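Telomerase reverse transcriptase (Candida tropicalis MYA-3404, PDB 6ZD1) probably elongates telomeres as the reverse transcriptase of telomerase, copying a template within the enzyme's RNA component to add simple sequence repeats to chromosome ends. Local coordinates at residues S282-V287 / Y369-Y374; D299-S305 / S478-S482; N307-E311 / S608-E614; R315-F319 / D494-L498; K337-K341 / A531-K537. All coordinates share one frame. Residues are numbered along the deposited sequence.

In the fold
The first segments of contacts 1 to 5 follow one another between residues 282 and 341; their partners come later, in the order 1, 2, 4, 5, 3. Contacts 2, 4 and 5 cluster round the antiparallel sheet of strands 334-339, 495-500, 503-508 and 539-541, at the core of the reverse transcriptase palm, with centres 14 to 20 Å apart. Contacts 2 and 4 touch through Arg303 and Arg315, contacts 2 and 5 through Met480 and Ala531. Contact 3 shares helix 309-326 with contact 4 and ties it to the C-terminal helical region. Contact 1 stands apart from the palm cluster, its centre about 34 Å from that of contact 5; in it, residues lying between strand 334-339 and helix 469-484 in sequence meet helix 263-298.

Contact 1: residues S282-V287 / Y369-Y374; sequences SPVRQV and YHVREY
Strand 369-372 passes across helix 282-287 at 108° between their N-to-C directions, the short axes coming within 8.4 Å. The helix is kinked at Pro283, whose nitrogen has no bond to the preceding turn. In register, Val287 faces Tyr369 (CA-CA 7.2 Å) and Pro283 faces Val371 (6.2 Å). First in the strand segment, Tyr369 (chi1 m) takes Val287 CG1 over one ring face in a CH-pi contact, 3.9 Å from the centroid and 12° off the normal. Val371 (chi1 m) points toward the helix: its CG1 lies 3.7 Å from Val287 CG2 and its CG2 3.7 Å from Pro283 CB. At Arg372 the backbone is read by one side-chain amide: Gln286, m then t with chi3 at 63°, accepts from Arg372 N at OE1 (3.1 Å) and donates from NE2 to Arg372 O (2.8 Å, 175°). The same NE2 donates to Ser282 OG at 3.2 Å, a hydroxyl also hydrogen-bonded to Glu668. The ring edge of Tyr374 faces Gln286 NE2 and Ser282 OG, with CE2 3.7 Å from Gln286 NE2, and Tyr374 OH accepts from Arg372 NE at 2.7 Å. Strand 368-372 pairs antiparallel with 423-427, a two-stranded unit that probably belongs to the telomerase insertion in the fingers. Ile426 of its partner strand touches Pro283, while Ile431 of helix 428-440 packs against Val287 and Tyr369.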
# COMPACT_ATOMS: atom_id res chain seq x y z
N SER A 282 -12.95 12.79 6.16
CA SER A 282 -13.61 11.49 6.15
C SER A 282 -15.08 11.58 5.77
O SER A 282 -15.53 10.78 4.93
CB SER A 282 -13.42 10.80 7.51
OG SER A 282 -14.03 9.52 7.53
N PRO A 283 -15.88 12.52 6.31
CA PRO A 283 -17.27 12.62 5.83
C PRO A 283 -17.38 12.95 4.35
O PRO A 283 -18.22 12.37 3.66
CB PRO A 283 -17.86 13.74 6.71
CG PRO A 283 -17.05 13.70 7.95
CD PRO A 283 -15.66 13.39 7.48
N VAL A 284 -16.54 13.85 3.85
CA VAL A 284 -16.60 14.21 2.43
C VAL A 284 -16.37 12.98 1.57
O VAL A 284 -17.10 12.73 0.60
CB VAL A 284 -15.59 15.33 2.11
CG1 VAL A 284 -15.37 15.44 0.61
CG2 VAL A 284 -16.07 16.65 2.67
N ARG A 285 -15.37 12.17 1.92
CA ARG A 285 -15.10 10.96 1.15
C ARG A 285 -16.24 9.96 1.29
O ARG A 285 -16.60 9.28 0.32
CB ARG A 285 -13.78 10.34 1.58
CG ARG A 285 -13.40 9.10 0.79
CD ARG A 285 -11.92 8.79 0.88
NE ARG A 285 -11.48 8.53 2.25
CZ ARG A 285 -10.27 8.09 2.56
NH1 ARG A 285 -9.38 7.86 1.60
NH2 ARG A 285 -9.94 7.87 3.83
N GLN A 286 -16.85 9.88 2.48
CA GLN A 286 -17.94 8.92 2.68
C GLN A 286 -19.16 9.28 1.83
O GLN A 286 -19.79 8.41 1.22
CB GLN A 286 -18.34 8.86 4.15
CG GLN A 286 -17.34 8.17 5.06
CD GLN A 286 -17.85 8.10 6.49
OE1 GLN A 286 -18.86 7.46 6.78
NE2 GLN A 286 -17.15 8.77 7.40
N VAL A 287 -19.51 10.57 1.77
CA VAL A 287 -20.69 10.98 1.01
C VAL A 287 -20.43 10.82 -0.48
O VAL A 287 -21.31 10.37 -1.23
CB VAL A 287 -21.08 12.42 1.37
CG1 VAL A 287 -22.30 12.86 0.56
CG2 VAL A 287 -21.35 12.53 2.86
N TYR A 369 -25.93 15.37 5.34
CA TYR A 369 -25.77 13.93 5.23
C TYR A 369 -25.21 13.39 6.53
O TYR A 369 -24.39 14.05 7.18
CB TYR A 369 -24.83 13.57 4.07
CG TYR A 369 -25.22 14.20 2.75
CD1 TYR A 369 -24.76 15.46 2.39
CD2 TYR A 369 -26.06 13.53 1.87
CE1 TYR A 369 -25.12 16.03 1.18
CE2 TYR A 369 -26.43 14.09 0.66
CZ TYR A 369 -25.96 15.34 0.33
OH TYR A 369 -26.32 15.91 -0.87
N HIS A 370 -25.65 12.20 6.91
CA HIS A 370 -25.26 11.58 8.17
C HIS A 370 -24.39 10.37 7.87
O HIS A 370 -24.86 9.39 7.27
CB HIS A 370 -26.48 11.18 8.99
CG HIS A 370 -27.34 12.35 9.39
ND1 HIS A 370 -27.03 13.18 10.44
CD2 HIS A 370 -28.50 12.82 8.86
CE1 HIS A 370 -27.96 14.11 10.55
NE2 HIS A 370 -28.86 13.92 9.61
N VAL A 371 -23.13 10.44 8.28
CA VAL A 371 -22.14 9.41 8.02
C VAL A 371 -21.47 9.04 9.34
O VAL A 371 -21.75 9.62 10.38
CB VAL A 371 -21.11 9.85 6.97
CG1 VAL A 371 -21.79 10.10 5.63
CG2 VAL A 371 -20.40 11.11 7.43
N ARG A 372 -20.57 8.06 9.28
CA ARG A 372 -19.97 7.51 10.48
C ARG A 372 -18.72 8.28 10.88
O ARG A 372 -18.04 8.88 10.05
CB ARG A 372 -19.62 6.03 10.26
CG ARG A 372 -20.82 5.13 10.03
CD ARG A 372 -20.39 3.77 9.51
NE ARG A 372 -19.31 3.19 10.30
CZ ARG A 372 -19.49 2.39 11.35
NH1 ARG A 372 -20.72 2.07 11.74
NH2 ARG A 372 -18.45 1.91 12.01
N GLU A 373 -18.42 8.24 12.17
CA GLU A 373 -17.16 8.74 12.69
C GLU A 373 -16.16 7.60 12.80
O GLU A 373 -16.54 6.44 13.02
CB GLU A 373 -17.35 9.40 14.06
CG GLU A 373 -16.08 9.96 14.68
CD GLU A 373 -16.24 10.33 16.15
OE1 GLU A 373 -16.48 11.52 16.44
OE2 GLU A 373 -16.13 9.43 17.00
N TYR A 374 -14.89 7.92 12.61
CA TYR A 374 -13.81 6.95 12.73
C TYR A 374 -12.65 7.59 13.47
O TYR A 374 -12.50 8.81 13.48
CB TYR A 374 -13.35 6.44 11.36
CG TYR A 374 -14.40 5.68 10.59
CD1 TYR A 374 -14.66 4.35 10.87
CD2 TYR A 374 -15.13 6.30 9.58
CE1 TYR A 374 -15.62 3.65 10.17
CE2 TYR A 374 -16.09 5.60 8.88
CZ TYR A 374 -16.33 4.27 9.17
OH TYR A 374 -17.29 3.57 8.48

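Contact 2: residues D299-S305 / S478-S482; sequences DMGHRSS and STMVS
Residues 300-304 coil with helix-like backbone angles but lack the regular i to i+4 hydrogen bonding, and lie against helix 478-482. Asp299, leaving helical geometry after the helix before it, points CB toward the partner, with OD2 3.2 Å from Ser482 OG. Gly301 makes the closest backbone approach, CA-CA 3.9 Å to Ser482; an ideal CB there would fall 2.3 Å from Ser482 OG, so a side chain would clash. Its O lies 3.7 Å from Val481 CG1. His302 (chi1 m, chi2 71°) lays one ring face over Ser478 O, with CD2 3.7 Å from Ser478 CB and CE1 3.3 Å from Ser482 OG. His302 also opens a type I turn closed by Ser305 N to His302 O, 3.1 Å. Ser304 CB sits 4.1 Å from Val481 CG1. Ser305 OG gives a weak bond to Ser478 OG (3.4 Å), whose stronger partner is Asp474 O. This close, largely buried packing belongs to the reverse transcriptase palm, joining the connection between helices 263-298 and 309-326 to helix 469-484.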
# COMPACT_ATOMS: atom_id res chain seq x y z
N ASP A 299 -27.93 4.23 -12.60
CA ASP A 299 -27.62 4.38 -14.01
C ASP A 299 -27.04 3.11 -14.59
O ASP A 299 -26.31 2.37 -13.93
CB ASP A 299 -26.65 5.54 -14.22
CG ASP A 299 -27.22 6.62 -15.11
OD1 ASP A 299 -28.09 7.38 -14.63
OD2 ASP A 299 -26.79 6.71 -16.28
N MSE A 300 -27.36 2.86 -15.86
CA MSE A 300 -26.78 1.74 -16.58
C MSE A 300 -25.38 2.12 -17.06
O MSE A 300 -24.52 1.26 -17.25
CB MSE A 300 -27.67 1.34 -17.76
CG MSE A 300 -29.13 1.10 -17.39
SE MSE A 300 -30.14 0.12 -18.74
CE MSE A 300 -31.20 1.58 -19.49
N GLY A 301 -25.16 3.43 -17.22
CA GLY A 301 -23.86 3.92 -17.65
C GLY A 301 -22.77 3.80 -16.61
O GLY A 301 -21.59 3.85 -16.96
N HIS A 302 -23.15 3.62 -15.34
CA HIS A 302 -22.16 3.49 -14.27
C HIS A 302 -21.89 2.04 -13.89
O HIS A 302 -20.90 1.79 -13.19
CB HIS A 302 -22.62 4.25 -13.03
CG HIS A 302 -22.61 5.74 -13.20
ND1 HIS A 302 -23.52 6.40 -13.99
CD2 HIS A 302 -21.80 6.69 -12.68
CE1 HIS A 302 -23.28 7.70 -13.95
NE2 HIS A 302 -22.24 7.90 -13.16
N ARG A 303 -22.74 1.10 -14.30
CA ARG A 303 -22.45 -0.30 -14.05
C ARG A 303 -21.20 -0.75 -14.79
O ARG A 303 -20.50 -1.67 -14.34
CB ARG A 303 -23.64 -1.17 -14.43
CG ARG A 303 -23.75 -2.45 -13.62
CD ARG A 303 -24.91 -3.32 -14.09
NE ARG A 303 -26.18 -2.59 -14.13
CZ ARG A 303 -26.75 -2.14 -15.24
NH1 ARG A 303 -26.17 -2.34 -16.42
NH2 ARG A 303 -27.90 -1.48 -15.18
N SER A 304 -20.89 -0.11 -15.92
CA SER A 304 -19.66 -0.43 -16.64
C SER A 304 -18.42 -0.08 -15.84
O SER A 304 -17.36 -0.67 -16.07
CB SER A 304 -19.65 0.31 -17.99
OG SER A 304 -20.79 -0.03 -18.77
N SER A 305 -18.52 0.84 -14.89
CA SER A 305 -17.39 1.19 -14.03
C SER A 305 -17.26 0.16 -12.92
O SER A 305 -18.14 0.03 -12.07
CB SER A 305 -17.58 2.60 -13.46
OG SER A 305 -17.58 3.58 -14.48
N SER A 478 -16.33 7.70 -14.09
CA SER A 478 -17.67 7.11 -14.09
C SER A 478 -18.65 8.02 -14.82
O SER A 478 -19.46 7.56 -15.62
CB SER A 478 -18.15 6.86 -12.66
OG SER A 478 -17.31 5.92 -12.00
N THR A 479 -18.58 9.33 -14.54
CA THR A 479 -19.40 10.30 -15.26
C THR A 479 -19.07 10.31 -16.74
O THR A 479 -19.97 10.37 -17.59
CB THR A 479 -19.19 11.69 -14.66
OG1 THR A 479 -19.55 11.67 -13.27
CG2 THR A 479 -20.04 12.72 -15.38
N MSE A 480 -17.79 10.25 -17.08
CA MSE A 480 -17.35 10.26 -18.47
C MSE A 480 -17.86 9.03 -19.22
O MSE A 480 -18.42 9.16 -20.31
CB MSE A 480 -15.82 10.30 -18.54
CG MSE A 480 -15.27 10.30 -19.95
SE MSE A 480 -13.34 10.09 -20.01
CE MSE A 480 -13.20 8.31 -19.22
N VAL A 481 -17.68 7.85 -18.63
CA VAL A 481 -18.12 6.62 -19.27
C VAL A 481 -19.63 6.64 -19.49
O VAL A 481 -20.13 6.21 -20.53
CB VAL A 481 -17.68 5.39 -18.45
CG1 VAL A 481 -18.42 4.15 -18.89
CG2 VAL A 481 -16.17 5.18 -18.58
N SER A 482 -20.37 7.19 -18.52
CA SER A 482 -21.83 7.13 -18.57
C SER A 482 -22.40 8.08 -19.62
O SER A 482 -23.42 7.76 -20.24
CB SER A 482 -22.40 7.46 -17.20
OG SER A 482 -23.82 7.51 -17.23

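Contact 3: residues N307-E311 / S608-E614; sequences NSTNE and SLETIRE
Two helix N-termini meet here, joining helix 309-326 of the reverse transcriptase palm to helix 609-637 of the C-terminal region, the thumb in telomerases. Ser308 and Ser608 hold the two N-cap positions, both with chi1 p, and Ser608 OG accepts a weak capping bond from Thr611 N at 3.3 Å. In register Asn307 lies opposite Ser608 (CA-CA 6.5 Å), Ser308 opposite Thr611 (5.0 Å) and Asn310 opposite Glu614 (7.7 Å). Glu614 buries the most surface, 77 Å². Its chain runs m then t with chi3 at 15°, carrying the carboxylate to the start of the other helix: OE2 accepts from Ser308 OG at 2.7 Å and OE1 from Asn310 N at 3.2 Å (153°), which serves one of the backbone NH groups that the first turn leaves without a helical acceptor. Asn310 (chi1 m) holds its OD1 3.4 Å from Glu614 OE1, two acceptors that do not bond. Glu610, chi1 m with chi2 off-well at 93°, folds OE2 to 3.3 Å from Asn307 CB. Thr611, chi1 m, donates from OG1 to Asn307 O at 2.7 Å.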
# COMPACT_ATOMS: atom_id res chain seq x y z
N ASN A 307 -15.10 -1.86 -9.79
CA ASN A 307 -14.30 -1.42 -8.65
C ASN A 307 -13.10 -2.31 -8.35
O ASN A 307 -12.25 -1.91 -7.55
CB ASN A 307 -15.19 -1.32 -7.41
CG ASN A 307 -16.28 -0.27 -7.55
OD1 ASN A 307 -16.10 0.73 -8.25
ND2 ASN A 307 -17.41 -0.50 -6.89
N SER A 308 -12.99 -3.49 -8.96
CA SER A 308 -11.89 -4.39 -8.60
C SER A 308 -11.63 -5.36 -9.75
O SER A 308 -12.41 -5.46 -10.70
CB SER A 308 -12.20 -5.16 -7.31
OG SER A 308 -13.33 -6.00 -7.47
N THR A 309 -10.50 -6.07 -9.65
CA THR A 309 -10.11 -7.00 -10.71
C THR A 309 -11.03 -8.21 -10.75
O THR A 309 -11.48 -8.63 -11.83
CB THR A 309 -8.65 -7.44 -10.52
OG1 THR A 309 -7.78 -6.40 -10.98
CG2 THR A 309 -8.37 -8.71 -11.31
N ASN A 310 -11.31 -8.81 -9.59
CA ASN A 310 -12.21 -9.96 -9.57
C ASN A 310 -13.58 -9.61 -10.13
O ASN A 310 -14.24 -10.47 -10.73
CB ASN A 310 -12.35 -10.51 -8.15
CG ASN A 310 -11.04 -11.02 -7.58
OD1 ASN A 310 -9.97 -10.75 -8.12
ND2 ASN A 310 -11.13 -11.77 -6.49
N GLU A 311 -14.01 -8.36 -9.97
CA GLU A 311 -15.28 -7.96 -10.56
C GLU A 311 -15.19 -7.91 -12.08
O GLU A 311 -16.16 -8.22 -12.77
CB GLU A 311 -15.74 -6.61 -10.00
CG GLU A 311 -17.25 -6.52 -9.82
CD GLU A 311 -17.76 -5.09 -9.68
OE1 GLU A 311 -18.50 -4.64 -10.57
OE2 GLU A 311 -17.42 -4.43 -8.67
N SER A 608 -10.13 1.42 -4.14
CA SER A 608 -11.38 1.17 -3.44
C SER A 608 -11.18 0.10 -2.37
O SER A 608 -10.18 -0.63 -2.37
CB SER A 608 -12.48 0.74 -4.41
OG SER A 608 -12.17 -0.52 -4.99
N LEU A 609 -12.14 0.02 -1.45
CA LEU A 609 -12.07 -0.99 -0.40
C LEU A 609 -12.14 -2.40 -0.97
O LEU A 609 -11.45 -3.31 -0.49
CB LEU A 609 -13.18 -0.79 0.62
CG LEU A 609 -12.84 0.09 1.82
CD1 LEU A 609 -13.90 -0.04 2.90
CD2 LEU A 609 -11.46 -0.25 2.36
N GLU A 610 -12.96 -2.60 -2.01
CA GLU A 610 -13.03 -3.92 -2.63
C GLU A 610 -11.69 -4.32 -3.24
O GLU A 610 -11.32 -5.50 -3.23
CB GLU A 610 -14.11 -3.95 -3.72
CG GLU A 610 -15.51 -3.57 -3.25
CD GLU A 610 -15.81 -2.09 -3.43
OE1 GLU A 610 -16.81 -1.61 -2.87
OE2 GLU A 610 -15.04 -1.42 -4.15
N THR A 611 -10.94 -3.34 -3.75
CA THR A 611 -9.60 -3.61 -4.26
C THR A 611 -8.63 -3.87 -3.12
O THR A 611 -7.81 -4.80 -3.20
CB THR A 611 -9.12 -2.45 -5.13
OG1 THR A 611 -9.90 -2.39 -6.32
CG2 THR A 611 -7.65 -2.62 -5.49
N ILE A 612 -8.70 -3.08 -2.05
CA ILE A 612 -7.86 -3.34 -0.88
C ILE A 612 -8.16 -4.73 -0.33
O ILE A 612 -7.24 -5.51 -0.05
CB ILE A 612 -8.07 -2.26 0.19
CG1 ILE A 612 -7.49 -0.93 -0.26
CG2 ILE A 612 -7.43 -2.70 1.50
CD1 ILE A 612 -7.72 0.18 0.73
N ARG A 613 -9.44 -5.06 -0.22
CA ARG A 613 -9.82 -6.35 0.36
C ARG A 613 -9.31 -7.50 -0.50
O ARG A 613 -8.64 -8.41 0.00
CB ARG A 613 -11.33 -6.40 0.53
CG ARG A 613 -11.90 -7.78 0.74
CD ARG A 613 -12.73 -8.20 -0.45
NE ARG A 613 -13.52 -9.40 -0.16
CZ ARG A 613 -14.48 -9.85 -0.95
NH1 ARG A 613 -14.79 -9.21 -2.07
NH2 ARG A 613 -15.15 -10.95 -0.61
N GLU A 614 -9.57 -7.44 -1.81
CA GLU A 614 -9.16 -8.52 -2.69
C GLU A 614 -7.64 -8.69 -2.73
O GLU A 614 -7.15 -9.82 -2.89
CB GLU A 614 -9.71 -8.29 -4.10
CG GLU A 614 -11.22 -8.50 -4.20
CD GLU A 614 -11.79 -8.12 -5.55
OE1 GLU A 614 -11.00 -7.95 -6.51
OE2 GLU A 614 -13.03 -7.97 -5.65

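Contact 4: residues R315-F319 / D494-L498; sequences RILTF and DNLLL
Leu496, Phe319 and Arg315 carry most of the buried surface, with 84, 77 and 61 Å² covered. Helix 315-319 runs antiparallel to strand 495-498, at 176° between N-to-C directions and 9.9 Å between short axes. The nearest CA atoms pair Phe319 with Leu496 (7.4 Å) and Arg315 with Leu498 (8.2 Å). Leu496 points toward the helix in the t, p rotamer, and its CB sits over one face of the Phe319 ring, 3.8 Å from the centroid and 17° off the normal, a CH-pi contact. Phe319 attains this with chi1 t and chi2 71°; its CD1 is 3.7 Å from Leu496 CB, while Phe319 CZ lies 4.0 Å from Asp494 O, near the ring plane. Strand 495-500 is an outermost strand of the four-stranded antiparallel palm sheet, bonded to 503-508 in a hairpin that corresponds to motif C of reverse transcriptases, and helix 309-326 covers the face bearing Leu496 and Leu498. Leu497 points away and packs on Val481 of helix 469-484. Arg315 folds with its first three chi angles all m, so that Leu498 CD2 lies over a face of the guanidinium and NH1 is 3.4 Å from Leu496 CD1. Arg315 NH2 hydrogen-bonds to Arg303 O, in the loop before the helix. Ile316 CG1 reaches both leucines, 3.8 Å from Leu498 CD1 and 4.1 Å from Leu496 CD2.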
# COMPACT_ATOMS: atom_id res chain seq x y z
N ARG A 315 -17.71 -10.19 -14.24
CA ARG A 315 -18.58 -9.59 -15.25
C ARG A 315 -18.35 -10.21 -16.63
O ARG A 315 -19.28 -10.31 -17.43
CB ARG A 315 -18.37 -8.07 -15.29
CG ARG A 315 -18.80 -7.35 -14.01
CD ARG A 315 -20.26 -6.94 -14.02
NE ARG A 315 -20.45 -5.60 -14.59
CZ ARG A 315 -21.00 -5.36 -15.78
NH1 ARG A 315 -21.43 -6.37 -16.53
NH2 ARG A 315 -21.12 -4.11 -16.21
N ILE A 316 -17.12 -10.66 -16.90
CA ILE A 316 -16.84 -11.37 -18.15
C ILE A 316 -17.38 -12.80 -18.10
O ILE A 316 -17.97 -13.28 -19.08
CB ILE A 316 -15.33 -11.35 -18.44
CG1 ILE A 316 -14.86 -9.92 -18.67
CG2 ILE A 316 -14.99 -12.20 -19.65
CD1 ILE A 316 -13.36 -9.78 -18.76
N LEU A 317 -17.20 -13.48 -16.97
CA LEU A 317 -17.74 -14.83 -16.83
C LEU A 317 -19.26 -14.84 -16.89
O LEU A 317 -19.86 -15.76 -17.45
CB LEU A 317 -17.25 -15.45 -15.52
CG LEU A 317 -15.76 -15.77 -15.44
CD1 LEU A 317 -15.44 -16.46 -14.13
CD2 LEU A 317 -15.33 -16.63 -16.62
N THR A 318 -19.90 -13.83 -16.29
CA THR A 318 -21.34 -13.69 -16.44
C THR A 318 -21.71 -13.34 -17.88
O THR A 318 -22.69 -13.86 -18.42
CB THR A 318 -21.87 -12.63 -15.47
OG1 THR A 318 -21.56 -13.02 -14.13
CG2 THR A 318 -23.38 -12.46 -15.61
N PHE A 319 -20.90 -12.50 -18.53
CA PHE A 319 -21.11 -12.20 -19.94
C PHE A 319 -20.98 -13.47 -20.78
O PHE A 319 -21.81 -13.72 -21.67
CB PHE A 319 -20.10 -11.15 -20.40
CG PHE A 319 -20.29 -10.66 -21.81
CD1 PHE A 319 -21.38 -9.87 -22.14
CD2 PHE A 319 -19.37 -10.97 -22.80
CE1 PHE A 319 -21.55 -9.41 -23.44
CE2 PHE A 319 -19.53 -10.52 -24.09
CZ PHE A 319 -20.63 -9.74 -24.42
N ASP A 494 -25.23 -8.05 -26.18
CA ASP A 494 -24.28 -8.26 -27.26
C ASP A 494 -22.91 -7.63 -27.03
O ASP A 494 -21.98 -7.97 -27.77
CB ASP A 494 -24.85 -7.73 -28.58
CG ASP A 494 -25.83 -8.69 -29.23
OD1 ASP A 494 -25.39 -9.64 -29.90
OD2 ASP A 494 -27.06 -8.49 -29.05
N ASN A 495 -22.77 -6.72 -26.07
CA ASN A 495 -21.49 -6.06 -25.85
C ASN A 495 -21.34 -5.71 -24.38
O ASN A 495 -22.33 -5.55 -23.66
CB ASN A 495 -21.36 -4.81 -26.72
CG ASN A 495 -22.64 -4.03 -26.82
OD1 ASN A 495 -23.36 -4.11 -27.82
ND2 ASN A 495 -22.96 -3.27 -25.77
N LEU A 496 -20.08 -5.61 -23.95
CA LEU A 496 -19.75 -5.41 -22.54
C LEU A 496 -18.55 -4.48 -22.43
O LEU A 496 -17.50 -4.74 -23.03
CB LEU A 496 -19.44 -6.75 -21.87
CG LEU A 496 -18.80 -6.65 -20.48
CD1 LEU A 496 -19.81 -6.15 -19.47
CD2 LEU A 496 -18.21 -7.99 -20.06
N LEU A 497 -18.70 -3.40 -21.66
CA LEU A 497 -17.63 -2.47 -21.37
C LEU A 497 -17.35 -2.46 -19.87
O LEU A 497 -18.28 -2.41 -19.06
CB LEU A 497 -17.97 -1.05 -21.83
CG LEU A 497 -16.93 0.05 -21.60
CD1 LEU A 497 -15.69 -0.19 -22.46
CD2 LEU A 497 -17.51 1.43 -21.85
N LEU A 498 -16.06 -2.50 -19.51
CA LEU A 498 -15.62 -2.55 -18.13
C LEU A 498 -14.50 -1.53 -17.93
O LEU A 498 -13.69 -1.30 -18.84
CB LEU A 498 -15.13 -3.94 -17.74
CG LEU A 498 -16.14 -5.08 -17.78
CD1 LEU A 498 -15.45 -6.37 -17.38
CD2 LEU A 498 -17.30 -4.79 -16.85

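Contact 5: residues K337-K341 / A531-K537; sequences KFDMK and AFVNHEK
A single beta bridge, Met340 with Val533 (CA-CA 4.8 Å), holds a loop without regular strand against residues 337-341, which carry on from within strand 334-339. Asn534 N donates to Asp339 O (2.8 Å, 175°) and Lys341 N to Phe532 O (2.8 Å, 173°), the bonds that flank an antiparallel non-hydrogen-bonded pair; Met340 CA also approaches Phe532 O at 3.5 Å. A water links Lys341 and Phe532 a second time, donating to Lys341 O (2.6 Å) and accepting from Phe532 N (2.8 Å). Asn534 centres an inverse gamma turn and, with chi1 t, gives a weak ND2 bond to Asp339 OD2 (3.4 Å). Asp339, chi1 p, sets OD1 3.3 Å from Lys537 CB. Selenomethionine Met340 packs CE on Ala531 CB (3.8 Å) and SE near Val533 CG2 (4.2 Å). Sequence and topology fit motif A of the reverse transcriptase palm, with Asp339 touching Asp503 of the motif C hairpin, consistent with the carboxylate cluster that binds magnesium in related polymerases.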
# COMPACT_ATOMS: atom_id res chain seq x y z
N LYS A 337 -8.74 -3.45 -25.68
CA LYS A 337 -8.31 -2.86 -24.41
C LYS A 337 -7.53 -1.58 -24.69
O LYS A 337 -6.79 -1.50 -25.67
CB LYS A 337 -7.47 -3.83 -23.57
CG LYS A 337 -6.02 -3.94 -23.99
CD LYS A 337 -5.21 -4.72 -22.98
CE LYS A 337 -3.74 -4.75 -23.35
NZ LYS A 337 -2.94 -5.53 -22.37
N PHE A 338 -7.72 -0.59 -23.82
CA PHE A 338 -7.06 0.70 -23.98
C PHE A 338 -6.98 1.37 -22.61
O PHE A 338 -7.87 1.20 -21.78
CB PHE A 338 -7.80 1.58 -25.00
CG PHE A 338 -9.25 1.82 -24.68
CD1 PHE A 338 -10.23 0.92 -25.07
CD2 PHE A 338 -9.65 2.98 -24.02
CE1 PHE A 338 -11.57 1.14 -24.79
CE2 PHE A 338 -10.99 3.21 -23.74
CZ PHE A 338 -11.95 2.29 -24.13
N ASP A 339 -5.89 2.10 -22.38
CA ASP A 339 -5.64 2.75 -21.10
C ASP A 339 -5.40 4.24 -21.30
O ASP A 339 -5.22 4.73 -22.42
CB ASP A 339 -4.44 2.11 -20.38
CG ASP A 339 -3.14 2.24 -21.16
OD1 ASP A 339 -3.15 2.06 -22.40
OD2 ASP A 339 -2.10 2.53 -20.53
N MSE A 340 -5.40 4.97 -20.18
CA MSE A 340 -5.21 6.41 -20.20
C MSE A 340 -3.79 6.82 -19.81
O MSE A 340 -3.17 6.22 -18.93
CB MSE A 340 -6.22 7.09 -19.27
CG MSE A 340 -7.68 6.84 -19.65
SE MSE A 340 -8.06 7.28 -21.51
CE MSE A 340 -9.97 6.91 -21.55
N LYS A 341 -3.28 7.84 -20.50
CA LYS A 341 -1.96 8.39 -20.24
C LYS A 341 -2.04 9.39 -19.09
O LYS A 341 -2.67 10.44 -19.22
CB LYS A 341 -1.41 9.08 -21.48
CG LYS A 341 -0.84 8.16 -22.54
CD LYS A 341 -0.33 8.95 -23.75
CE LYS A 341 -1.46 9.71 -24.42
NZ LYS A 341 -1.03 10.39 -25.67
N ALA A 531 -8.91 12.85 -20.28
CA ALA A 531 -8.55 11.49 -20.65
C ALA A 531 -7.87 11.49 -22.01
O ALA A 531 -8.46 11.94 -23.00
CB ALA A 531 -9.78 10.59 -20.66
N PHE A 532 -6.65 10.97 -22.07
CA PHE A 532 -5.89 10.85 -23.31
C PHE A 532 -5.53 9.38 -23.50
O PHE A 532 -4.79 8.81 -22.70
CB PHE A 532 -4.62 11.71 -23.28
CG PHE A 532 -4.89 13.19 -23.25
CD1 PHE A 532 -5.02 13.86 -22.05
CD2 PHE A 532 -4.98 13.90 -24.44
CE1 PHE A 532 -5.26 15.23 -22.03
CE2 PHE A 532 -5.21 15.27 -24.42
CZ PHE A 532 -5.35 15.93 -23.22
N VAL A 533 -6.05 8.79 -24.58
CA VAL A 533 -5.86 7.36 -24.83
C VAL A 533 -4.39 7.08 -25.15
O VAL A 533 -3.79 7.72 -26.01
CB VAL A 533 -6.76 6.88 -25.97
CG1 VAL A 533 -6.58 5.38 -26.21
CG2 VAL A 533 -8.21 7.21 -25.67
N ASN A 534 -3.83 6.09 -24.46
CA ASN A 534 -2.47 5.63 -24.72
C ASN A 534 -2.51 4.71 -25.93
O ASN A 534 -2.63 3.49 -25.80
CB ASN A 534 -1.90 4.94 -23.48
CG ASN A 534 -0.41 4.73 -23.57
OD1 ASN A 534 0.24 5.15 -24.53
ND2 ASN A 534 0.15 4.08 -22.56
N HIS A 535 -2.42 5.30 -27.12
CA HIS A 535 -2.69 4.56 -28.35
C HIS A 535 -1.70 3.43 -28.57
O HIS A 535 -2.07 2.35 -29.04
CB HIS A 535 -2.70 5.51 -29.55
CG HIS A 535 -3.85 6.47 -29.55
ND1 HIS A 535 -3.68 7.83 -29.44
CD2 HIS A 535 -5.18 6.26 -29.66
CE1 HIS A 535 -4.86 8.42 -29.48
NE2 HIS A 535 -5.79 7.49 -29.61
N GLU A 536 -0.42 3.66 -28.26
CA GLU A 536 0.58 2.62 -28.50
C GLU A 536 0.36 1.40 -27.61
O GLU A 536 0.89 0.33 -27.93
CB GLU A 536 1.98 3.18 -28.28
CG GLU A 536 2.25 3.66 -26.86
CD GLU A 536 3.67 4.14 -26.67
OE1 GLU A 536 4.51 3.89 -27.55
OE2 GLU A 536 3.94 4.78 -25.63
N LYS A 537 -0.38 1.54 -26.52
CA LYS A 537 -0.71 0.40 -25.67
C LYS A 537 -2.06 -0.23 -26.01
O LYS A 537 -2.43 -1.24 -25.40
CB LYS A 537 -0.68 0.81 -24.20
CG LYS A 537 0.72 0.98 -23.64
CD LYS A 537 1.56 -0.27 -23.87
CE LYS A 537 2.88 -0.20 -23.11
NZ LYS A 537 3.69 0.99 -23.50
O HOH W 1 -5.27 10.60 -19.69